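Methylmalonyl-CoA carboxyltransferase 12S subunit (Propionibacterium freudenreichii, PDB 1ON9) catalyses the transfer of the carboxyl group of methylmalonyl-CoA to biotin on the 1.3S subunit, releasing propanoyl-CoA, and forms the hexameric core of transcarboxylase. Local coordinates at residues Q170-A175 with A187-I192; L364-D369 with L416-R421; T404-K409 with D426-W431. One frame throughout, in Å; residues are numbered along the deposited sequence.

Contact 1 (Q170-A175 with A187-I192)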
loop_
_atom_site.group_PDB
_atom_site.type_symbol
_atom_site.label_atom_id
_atom_site.label_comp_id
_atom_site.label_asym_id
_atom_site.label_seq_id
_atom_site.Cartn_x
_atom_site.Cartn_y
_atom_site.Cartn_z
ATOM N N GLN E 170 9.537 15.342 19.870
ATOM C CA GLN E 170 9.961 16.735 19.915
ATOM C C GLN E 170 9.954 17.167 21.369
ATOM O O GLN E 170 8.954 17.054 22.067
ATOM C CB GLN E 170 9.014 17.615 19.099
ATOM C CG GLN E 170 8.960 17.224 17.641
ATOM C CD GLN E 170 7.995 18.087 16.871
ATOM O OE1 GLN E 170 8.328 19.197 16.497
ATOM N NE2 GLN E 170 6.780 17.585 16.656
ATOM N N ILE E 171 11.101 17.636 21.828
ATOM C CA ILE E 171 11.244 18.066 23.201
ATOM C C ILE E 171 11.608 19.530 23.199
ATOM O O ILE E 171 12.578 19.946 22.561
ATOM C CB ILE E 171 12.343 17.243 23.925
ATOM C CG1 ILE E 171 11.885 15.793 24.055
ATOM C CG2 ILE E 171 12.594 17.804 25.333
ATOM C CD1 ILE E 171 12.975 14.826 24.525
ATOM N N ALA E 172 10.824 20.323 23.913
ATOM C CA ALA E 172 11.096 21.744 23.979
ATOM C C ALA E 172 11.638 22.047 25.364
ATOM O O ALA E 172 11.099 21.571 26.365
ATOM C CB ALA E 172 9.812 22.545 23.734
ATOM N N ILE E 173 12.729 22.798 25.420
ATOM C CA ILE E 173 13.288 23.196 26.706
ATOM C C ILE E 173 13.247 24.712 26.686
ATOM O O ILE E 173 13.976 25.363 25.932
ATOM C CB ILE E 173 14.753 22.741 26.915
ATOM C CG1 ILE E 173 14.849 21.210 26.865
ATOM C CG2 ILE E 173 15.239 23.217 28.286
ATOM C CD1 ILE E 173 15.565 20.698 25.646
ATOM N N ILE E 174 12.362 25.272 27.497
ATOM C CA ILE E 174 12.215 26.714 27.560
ATOM C C ILE E 174 13.134 27.106 28.702
ATOM O O ILE E 174 12.891 26.768 29.870
ATOM C CB ILE E 174 10.736 27.102 27.814
ATOM C CG1 ILE E 174 9.865 26.431 26.735
ATOM C CG2 ILE E 174 10.574 28.632 27.757
ATOM C CD1 ILE E 174 8.424 26.779 26.776
ATOM N N ALA E 175 14.209 27.799 28.346
ATOM C CA ALA E 175 15.223 28.177 29.323
ATOM C C ALA E 175 15.487 29.672 29.333
ATOM O O ALA E 175 16.577 30.128 29.701
ATOM C CB ALA E 175 16.511 27.411 29.026
ATOM N N ALA E 187 4.226 24.394 22.362
ATOM C CA ALA E 187 2.918 23.751 22.543
ATOM C C ALA E 187 2.697 22.638 21.534
ATOM O O ALA E 187 1.950 21.706 21.801
ATOM C CB ALA E 187 1.774 24.775 22.399
ATOM N N LEU E 188 3.319 22.761 20.364
ATOM C CA LEU E 188 3.149 21.765 19.312
ATOM C C LEU E 188 4.184 20.649 19.400
ATOM O O LEU E 188 4.120 19.689 18.647
ATOM C CB LEU E 188 3.199 22.436 17.939
ATOM C CG LEU E 188 2.039 23.399 17.623
ATOM C CD1 LEU E 188 2.384 24.249 16.398
ATOM C CD2 LEU E 188 0.761 22.603 17.392
ATOM N N THR E 189 5.152 20.773 20.299
ATOM C CA THR E 189 6.109 19.691 20.458
ATOM C C THR E 189 5.434 18.721 21.422
ATOM O O THR E 189 4.292 18.934 21.810
ATOM C CB THR E 189 7.425 20.152 21.071
ATOM O OG1 THR E 189 7.192 20.622 22.404
ATOM C CG2 THR E 189 8.044 21.251 20.217
ATOM N N ASP E 190 6.128 17.666 21.834
ATOM C CA ASP E 190 5.500 16.699 22.728
ATOM C C ASP E 190 5.672 16.996 24.197
ATOM O O ASP E 190 4.758 16.777 24.983
ATOM C CB ASP E 190 6.028 15.303 22.425
ATOM C CG ASP E 190 5.810 14.930 20.990
ATOM O OD1 ASP E 190 6.795 14.584 20.314
ATOM O OD2 ASP E 190 4.643 15.019 20.538
ATOM N N PHE E 191 6.850 17.474 24.570
ATOM C CA PHE E 191 7.104 17.765 25.958
ATOM C C PHE E 191 7.780 19.080 26.155
ATOM O O PHE E 191 8.732 19.408 25.453
ATOM C CB PHE E 191 7.977 16.691 26.592
ATOM C CG PHE E 191 7.358 15.343 26.585
ATOM C CD1 PHE E 191 7.608 14.455 25.546
ATOM C CD2 PHE E 191 6.486 14.968 27.596
ATOM C CE1 PHE E 191 6.986 13.193 25.517
ATOM C CE2 PHE E 191 5.863 13.723 27.572
ATOM C CZ PHE E 191 6.115 12.837 26.530
ATOM N N ILE E 192 7.274 19.845 27.111
ATOM C CA ILE E 192 7.911 21.100 27.429
ATOM C C ILE E 192 8.568 21.010 28.799
ATOM O O ILE E 192 7.896 20.765 29.804
ATOM C CB ILE E 192 6.932 22.276 27.486
ATOM C CG1 ILE E 192 6.272 22.486 26.115
ATOM C CG2 ILE E 192 7.709 23.537 27.937
ATOM C CD1 ILE E 192 5.148 23.516 26.118
HETATM O O HOH W 1 6.334 14.535 17.767
#
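Two neighbouring parallel strands of the N-terminal crotonase-like sheet meet where I171 pairs with F191 and A172 with I192. The amide of A172 reaches F191 O at 2.8 Å in an almost straight bond (172°). One step earlier Q170 O is gripped twice: D190 N donates to it at 2.9 Å, tilted from the carbonyl plane, while F191 N, at 3.3 Å, lies nearly along the C=O axis. The D190 side chain extends the ladder just before the first bridged pair. Its CG stands beside its own backbone N (chi1 -57°), and OD1 takes the N-H of Q170 at 2.9 Å on the anti side of the carboxylate, 27° out of its plane. Water 1 lies 2.6 Å from the same D190 OD1 and also accepts from the amide NE2 of Q170, whose stronger partner is N161 O. D190 OD2 is held by N520 of a second subunit. With an alanine in place of D190, the Q170 N-H would probably lose its acceptor and N520 of the second subunit its carboxylate partner. T189 sets its CB 3.6 Å from Q170 CB and its OG1, hydrogen-bonded to P186 O, 3.5 Å from A172 CB. On the face carrying A172 and I192, I174 and I192 meet at an angle, CD1 of the first 3.5 Å from CG2 of the second. F191 points to the other face, its ring edge-to-face with F356 and H235. The crossover joining these strands holds strand 177-179 and helix 184-188, within a crotonase fold, whose repeats are beta-beta-alpha units.

Contact 2 (L364-D369 with L416-R421)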
loop_
_atom_site.group_PDB
_atom_site.type_symbol
_atom_site.label_atom_id
_atom_site.label_comp_id
_atom_site.label_asym_id
_atom_site.label_seq_id
_atom_site.Cartn_x
_atom_site.Cartn_y
_atom_site.Cartn_z
ATOM N N LEU E 364 0.692 1.167 27.555
ATOM C CA LEU E 364 0.010 1.913 28.598
ATOM C C LEU E 364 -0.497 0.996 29.696
ATOM O O LEU E 364 -1.257 0.053 29.450
ATOM C CB LEU E 364 -1.175 2.697 27.996
ATOM C CG LEU E 364 -0.744 3.905 27.153
ATOM C CD1 LEU E 364 -1.824 4.266 26.149
ATOM C CD2 LEU E 364 -0.385 5.067 28.074
ATOM N N VAL E 365 -0.083 1.302 30.913
ATOM C CA VAL E 365 -0.481 0.537 32.087
ATOM C C VAL E 365 -1.338 1.434 32.979
ATOM O O VAL E 365 -0.896 2.506 33.397
ATOM C CB VAL E 365 0.761 0.070 32.869
ATOM C CG1 VAL E 365 0.349 -0.630 34.159
ATOM C CG2 VAL E 365 1.568 -0.876 32.007
ATOM N N GLN E 366 -2.571 1.003 33.243
ATOM C CA GLN E 366 -3.486 1.770 34.091
ATOM C C GLN E 366 -3.611 1.168 35.492
ATOM O O GLN E 366 -3.685 -0.055 35.648
ATOM C CB GLN E 366 -4.897 1.820 33.470
ATOM C CG GLN E 366 -5.031 2.657 32.187
ATOM C CD GLN E 366 -4.101 2.206 31.087
ATOM O OE1 GLN E 366 -3.230 2.965 30.636
ATOM N NE2 GLN E 366 -4.276 0.963 30.638
ATOM N N LEU E 367 -3.623 2.032 36.502
ATOM C CA LEU E 367 -3.815 1.611 37.889
ATOM C C LEU E 367 -5.083 2.363 38.274
ATOM O O LEU E 367 -5.091 3.594 38.419
ATOM C CB LEU E 367 -2.620 2.024 38.749
ATOM C CG LEU E 367 -1.292 1.377 38.342
ATOM C CD1 LEU E 367 -0.208 1.844 39.311
ATOM C CD2 LEU E 367 -1.400 -0.159 38.354
ATOM N N VAL E 368 -6.163 1.608 38.429
ATOM C CA VAL E 368 -7.466 2.193 38.679
ATOM C C VAL E 368 -8.004 2.192 40.096
ATOM O O VAL E 368 -8.050 1.167 40.783
ATOM C CB VAL E 368 -8.529 1.511 37.762
ATOM C CG1 VAL E 368 -9.864 2.255 37.812
ATOM C CG2 VAL E 368 -8.002 1.436 36.314
ATOM N N ASP E 369 -8.421 3.372 40.516
ATOM C CA ASP E 369 -9.052 3.555 41.807
ATOM C C ASP E 369 -9.702 4.913 41.631
ATOM O O ASP E 369 -9.175 5.930 42.074
ATOM C CB ASP E 369 -8.041 3.588 42.949
ATOM C CG ASP E 369 -8.723 3.470 44.291
ATOM O OD1 ASP E 369 -9.970 3.555 44.294
ATOM O OD2 ASP E 369 -8.040 3.300 45.325
ATOM N N LEU E 416 -14.499 3.472 32.740
ATOM C CA LEU E 416 -14.350 3.254 31.304
ATOM C C LEU E 416 -13.226 4.148 30.769
ATOM O O LEU E 416 -12.450 3.742 29.908
ATOM C CB LEU E 416 -15.656 3.584 30.576
ATOM C CG LEU E 416 -16.849 2.715 30.996
ATOM C CD1 LEU E 416 -18.076 3.150 30.213
ATOM C CD2 LEU E 416 -16.534 1.222 30.746
ATOM N N ALA E 417 -13.137 5.359 31.306
ATOM C CA ALA E 417 -12.124 6.321 30.893
ATOM C C ALA E 417 -10.719 5.866 31.242
ATOM O O ALA E 417 -9.758 6.324 30.631
ATOM C CB ALA E 417 -12.404 7.653 31.526
ATOM N N MET E 418 -10.605 4.982 32.233
ATOM C CA MET E 418 -9.314 4.424 32.657
ATOM C C MET E 418 -8.978 3.148 31.886
ATOM O O MET E 418 -8.195 2.301 32.338
ATOM C CB MET E 418 -9.314 4.138 34.159
ATOM C CG MET E 418 -9.315 5.406 35.003
ATOM S SD MET E 418 -7.892 6.474 34.626
ATOM C CE MET E 418 -6.518 5.459 35.283
ATOM N N CYS E 419 -9.618 3.022 30.727
ATOM C CA CYS E 419 -9.404 1.933 29.791
ATOM C C CYS E 419 -9.709 0.519 30.280
ATOM O O CYS E 419 -8.802 -0.225 30.676
ATOM C CB CYS E 419 -7.966 2.002 29.281
ATOM S SG CYS E 419 -7.648 1.008 27.853
ATOM N N ASN E 420 -10.986 0.147 30.229
ATOM C CA ASN E 420 -11.397 -1.194 30.641
ATOM C C ASN E 420 -11.311 -2.059 29.385
ATOM O O ASN E 420 -10.804 -1.598 28.349
ATOM C CB ASN E 420 -12.825 -1.175 31.214
ATOM C CG ASN E 420 -13.897 -1.201 30.134
ATOM O OD1 ASN E 420 -13.779 -0.538 29.110
ATOM N ND2 ASN E 420 -14.955 -1.969 30.372
ATOM N N ARG E 421 -11.797 -3.297 29.443
ATOM C CA ARG E 421 -11.704 -4.156 28.266
ATOM C C ARG E 421 -12.484 -3.610 27.071
ATOM O O ARG E 421 -12.063 -3.755 25.929
ATOM C CB ARG E 421 -12.194 -5.564 28.583
ATOM C CG ARG E 421 -12.038 -6.539 27.419
ATOM C CD ARG E 421 -10.604 -7.083 27.264
ATOM N NE ARG E 421 -10.139 -7.803 28.452
ATOM C CZ ARG E 421 -10.893 -8.662 29.130
ATOM N NH1 ARG E 421 -12.132 -8.900 28.730
ATOM N NH2 ARG E 421 -10.428 -9.266 30.214
#
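Q366 lies against the backbone of M418, just beyond the end of helix 412-417, and can be followed outward from the strand. Its CB is 3.5 Å from M418 O, and CG comes closer still, 3.2 Å from that oxygen. M418 O is buried with no hydrogen-bond partner, and the aliphatic part of the glutamine helps to cover it. The chain then bends (chi2 57°), which turns the amide back along its own strand. There NE2 lies 4.1 Å from C419 CB, makes a weak bond of 3.4 Å to L364 O, and donates to T404 OG1; OE1 is taken by the hydroxyl of Y395. With both amide atoms engaged, the rotation of the group is fixed.

M418 supplies the apolar half of the contact. Its CB rests 3.7 Å from V368 CG2, the two side chains sliding past each other in opposite directions. Bends at chi2 and chi3 curl the thioether round to the strand, leaving CE 3.9 Å from L367 O and 4.4 Å from Q366 CB. L367 itself points the other way, into helix 292-299.

This is helix-to-sheet packing in the C-terminal crotonase-like domain: the turn ending helix 412-417, in the crossover between parallel strands 402-407 and 427-430, rests on strand 364-370. The methionine is wedged between that strand, V331 and N333 of adjoining strand 326-333, and M391 of helix 384-397, which also brings Y395 against C419 and L364.

Contact 3 (T404-K409 with D426-W431)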
loop_
_atom_site.group_PDB
_atom_site.type_symbol
_atom_site.label_atom_id
_atom_site.label_comp_id
_atom_site.label_asym_id
_atom_site.label_seq_id
_atom_site.Cartn_x
_atom_site.Cartn_y
_atom_site.Cartn_z
ATOM N N THR E 404 -4.566 -2.928 32.223
ATOM C CA THR E 404 -5.249 -2.246 33.300
ATOM C C THR E 404 -5.405 -3.104 34.544
ATOM O O THR E 404 -5.816 -4.261 34.478
ATOM C CB THR E 404 -6.642 -1.798 32.825
ATOM O OG1 THR E 404 -6.482 -0.890 31.730
ATOM C CG2 THR E 404 -7.427 -1.127 33.948
ATOM N N VAL E 405 -5.065 -2.516 35.676
ATOM C CA VAL E 405 -5.186 -3.200 36.942
ATOM C C VAL E 405 -6.120 -2.361 37.790
ATOM O O VAL E 405 -5.877 -1.176 38.020
ATOM C CB VAL E 405 -3.823 -3.332 37.640
ATOM C CG1 VAL E 405 -3.992 -4.046 39.004
ATOM C CG2 VAL E 405 -2.875 -4.134 36.757
ATOM N N VAL E 406 -7.207 -2.966 38.235
ATOM C CA VAL E 406 -8.136 -2.232 39.071
ATOM C C VAL E 406 -7.779 -2.495 40.519
ATOM O O VAL E 406 -7.956 -3.607 41.028
ATOM C CB VAL E 406 -9.572 -2.653 38.789
ATOM C CG1 VAL E 406 -10.527 -1.882 39.692
ATOM C CG2 VAL E 406 -9.881 -2.399 37.313
ATOM N N LEU E 407 -7.258 -1.457 41.170
ATOM C CA LEU E 407 -6.842 -1.540 42.564
ATOM C C LEU E 407 -8.027 -1.518 43.505
ATOM O O LEU E 407 -8.087 -2.303 44.448
ATOM C CB LEU E 407 -5.925 -0.363 42.920
ATOM C CG LEU E 407 -4.676 -0.135 42.053
ATOM C CD1 LEU E 407 -3.873 1.026 42.633
ATOM C CD2 LEU E 407 -3.816 -1.402 42.016
ATOM N N ARG E 408 -8.969 -0.613 43.253
ATOM C CA ARG E 408 -10.104 -0.479 44.140
ATOM C C ARG E 408 -11.348 0.056 43.409
ATOM O O ARG E 408 -11.938 -0.657 42.615
ATOM C CB ARG E 408 -9.677 0.423 45.311
ATOM C CG ARG E 408 -10.600 0.413 46.517
ATOM C CD ARG E 408 -9.869 0.958 47.742
ATOM N NE ARG E 408 -9.474 2.360 47.579
ATOM C CZ ARG E 408 -9.121 3.149 48.587
ATOM N NH1 ARG E 408 -9.103 2.670 49.834
ATOM N NH2 ARG E 408 -8.822 4.421 48.364
ATOM N N LYS E 409 -11.745 1.297 43.660
ATOM C CA LYS E 409 -12.940 1.824 42.995
ATOM C C LYS E 409 -12.791 1.931 41.472
ATOM O O LYS E 409 -11.735 2.292 40.959
ATOM C CB LYS E 409 -13.293 3.204 43.548
ATOM C CG LYS E 409 -13.543 3.264 45.047
ATOM C CD LYS E 409 -13.902 4.701 45.443
ATOM C CE LYS E 409 -14.041 4.896 46.959
ATOM N NZ LYS E 409 -12.724 4.893 47.673
ATOM N N ASP E 426 -6.049 -4.851 26.697
ATOM C CA ASP E 426 -5.700 -6.207 26.289
ATOM C C ASP E 426 -5.726 -7.184 27.462
ATOM O O ASP E 426 -5.957 -8.371 27.285
ATOM C CB ASP E 426 -4.321 -6.205 25.651
ATOM C CG ASP E 426 -4.274 -5.329 24.428
ATOM O OD1 ASP E 426 -4.895 -5.713 23.425
ATOM O OD2 ASP E 426 -3.644 -4.257 24.481
ATOM N N ALA E 427 -5.455 -6.675 28.652
ATOM C CA ALA E 427 -5.486 -7.489 29.860
ATOM C C ALA E 427 -5.976 -6.573 30.962
ATOM O O ALA E 427 -5.556 -5.420 31.050
ATOM C CB ALA E 427 -4.096 -8.023 30.199
ATOM N N VAL E 428 -6.883 -7.088 31.779
ATOM C CA VAL E 428 -7.437 -6.342 32.884
ATOM C C VAL E 428 -7.376 -7.264 34.099
ATOM O O VAL E 428 -7.800 -8.419 34.038
ATOM C CB VAL E 428 -8.908 -5.933 32.619
ATOM C CG1 VAL E 428 -9.444 -5.129 33.786
ATOM C CG2 VAL E 428 -9.008 -5.107 31.330
ATOM N N TYR E 429 -6.821 -6.763 35.194
ATOM C CA TYR E 429 -6.732 -7.564 36.402
ATOM C C TYR E 429 -7.374 -6.802 37.521
ATOM O O TYR E 429 -7.236 -5.574 37.602
ATOM C CB TYR E 429 -5.277 -7.849 36.779
ATOM C CG TYR E 429 -4.525 -8.566 35.706
ATOM C CD1 TYR E 429 -3.584 -7.897 34.939
ATOM C CD2 TYR E 429 -4.801 -9.901 35.405
ATOM C CE1 TYR E 429 -2.934 -8.524 33.894
ATOM C CE2 TYR E 429 -4.153 -10.542 34.348
ATOM C CZ TYR E 429 -3.220 -9.836 33.597
ATOM O OH TYR E 429 -2.581 -10.423 32.534
ATOM N N ALA E 430 -8.067 -7.533 38.388
ATOM C CA ALA E 430 -8.713 -6.929 39.542
ATOM C C ALA E 430 -8.050 -7.412 40.829
ATOM O O ALA E 430 -7.851 -8.616 41.009
ATOM C CB ALA E 430 -10.189 -7.304 39.574
ATOM N N TRP E 431 -7.694 -6.480 41.707
ATOM C CA TRP E 431 -7.135 -6.844 43.004
ATOM C C TRP E 431 -8.383 -7.296 43.748
ATOM O O TRP E 431 -9.494 -7.004 43.321
ATOM C CB TRP E 431 -6.547 -5.620 43.703
ATOM C CG TRP E 431 -5.127 -5.322 43.327
ATOM C CD1 TRP E 431 -4.452 -5.767 42.217
ATOM C CD2 TRP E 431 -4.204 -4.514 44.059
ATOM N NE1 TRP E 431 -3.164 -5.286 42.224
ATOM C CE2 TRP E 431 -2.984 -4.514 43.341
ATOM C CE3 TRP E 431 -4.287 -3.788 45.259
ATOM C CZ2 TRP E 431 -1.854 -3.817 43.784
ATOM C CZ3 TRP E 431 -3.164 -3.098 45.698
ATOM C CH2 TRP E 431 -1.959 -3.118 44.959
#
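L407 and W431 form the tight end of a pair of adjacent parallel strands, 402-407 and 427-430, in the C-terminal crotonase-like sheet. Their side chains run side by side in the same direction, and CD2 of the leucine sits over the six-membered ring of W431, 3.5 Å from its centroid and 14° off the ring normal, a CH-pi contact over the centre of one face. In L407, chi1 of -55° with an extended chi2 carries CD2 over the indole. V405 crosses the same ring system obliquely, its CG1 3.5 Å from W431 NE1; W431 NE1 itself makes a weak hydrogen bond to T495 OG1. V405 CG2 meets the edge of the Y429 ring, near its plane, at CD1.

The backbone ladder is regular: T404 N to A427 O, Y429 N to T404 O at 2.8 Å, V406 N to Y429 O at 2.7 Å, and W431 N to V406 O, the last almost straight at 177°. Between these bonds V428 CA approaches T404 O at 3.1 Å.

On the opposite face the fit is looser. T404 CB and V428 CG2 are 4.3 Å apart, V406 CG2 and V428 CG1 4.5 Å, and A430 adds little. This side is nevertheless buried, not open to solvent, and V406 packs on A434. On the tight face helix 495-505 lies over the strands, with I499 against V405 and both K498 and A502 against Y429. Strand 364-370 flanks the 404-407 side of the pair, while M12 of a third subunit packs on W431.

In the fold
Contacts 2 and 3 belong to one unit, their centres about 7 Å apart. Strands 364-370 and 402-407 are neighbours in the C-terminal sheet, joined by a probable hydrogen bond from L407 N to V368 O at 2.8 Å, and the turn after helix 412-417 is tied in by another probable one between T404 OG1 and C419 O at 2.6 Å. V368 CG2 also packs 3.5 Å from T404 CG2. Contact 1 sits in the corresponding N-terminal sheet, its centre about 27 Å from that of contact 2 and 33 Å from that of contact 3, touching neither. The two similarly ordered sheets are consistent with paired crotonase-like domains. Bound methylmalonyl-CoA lies about 14 Å from the I174 side chain of contact 1.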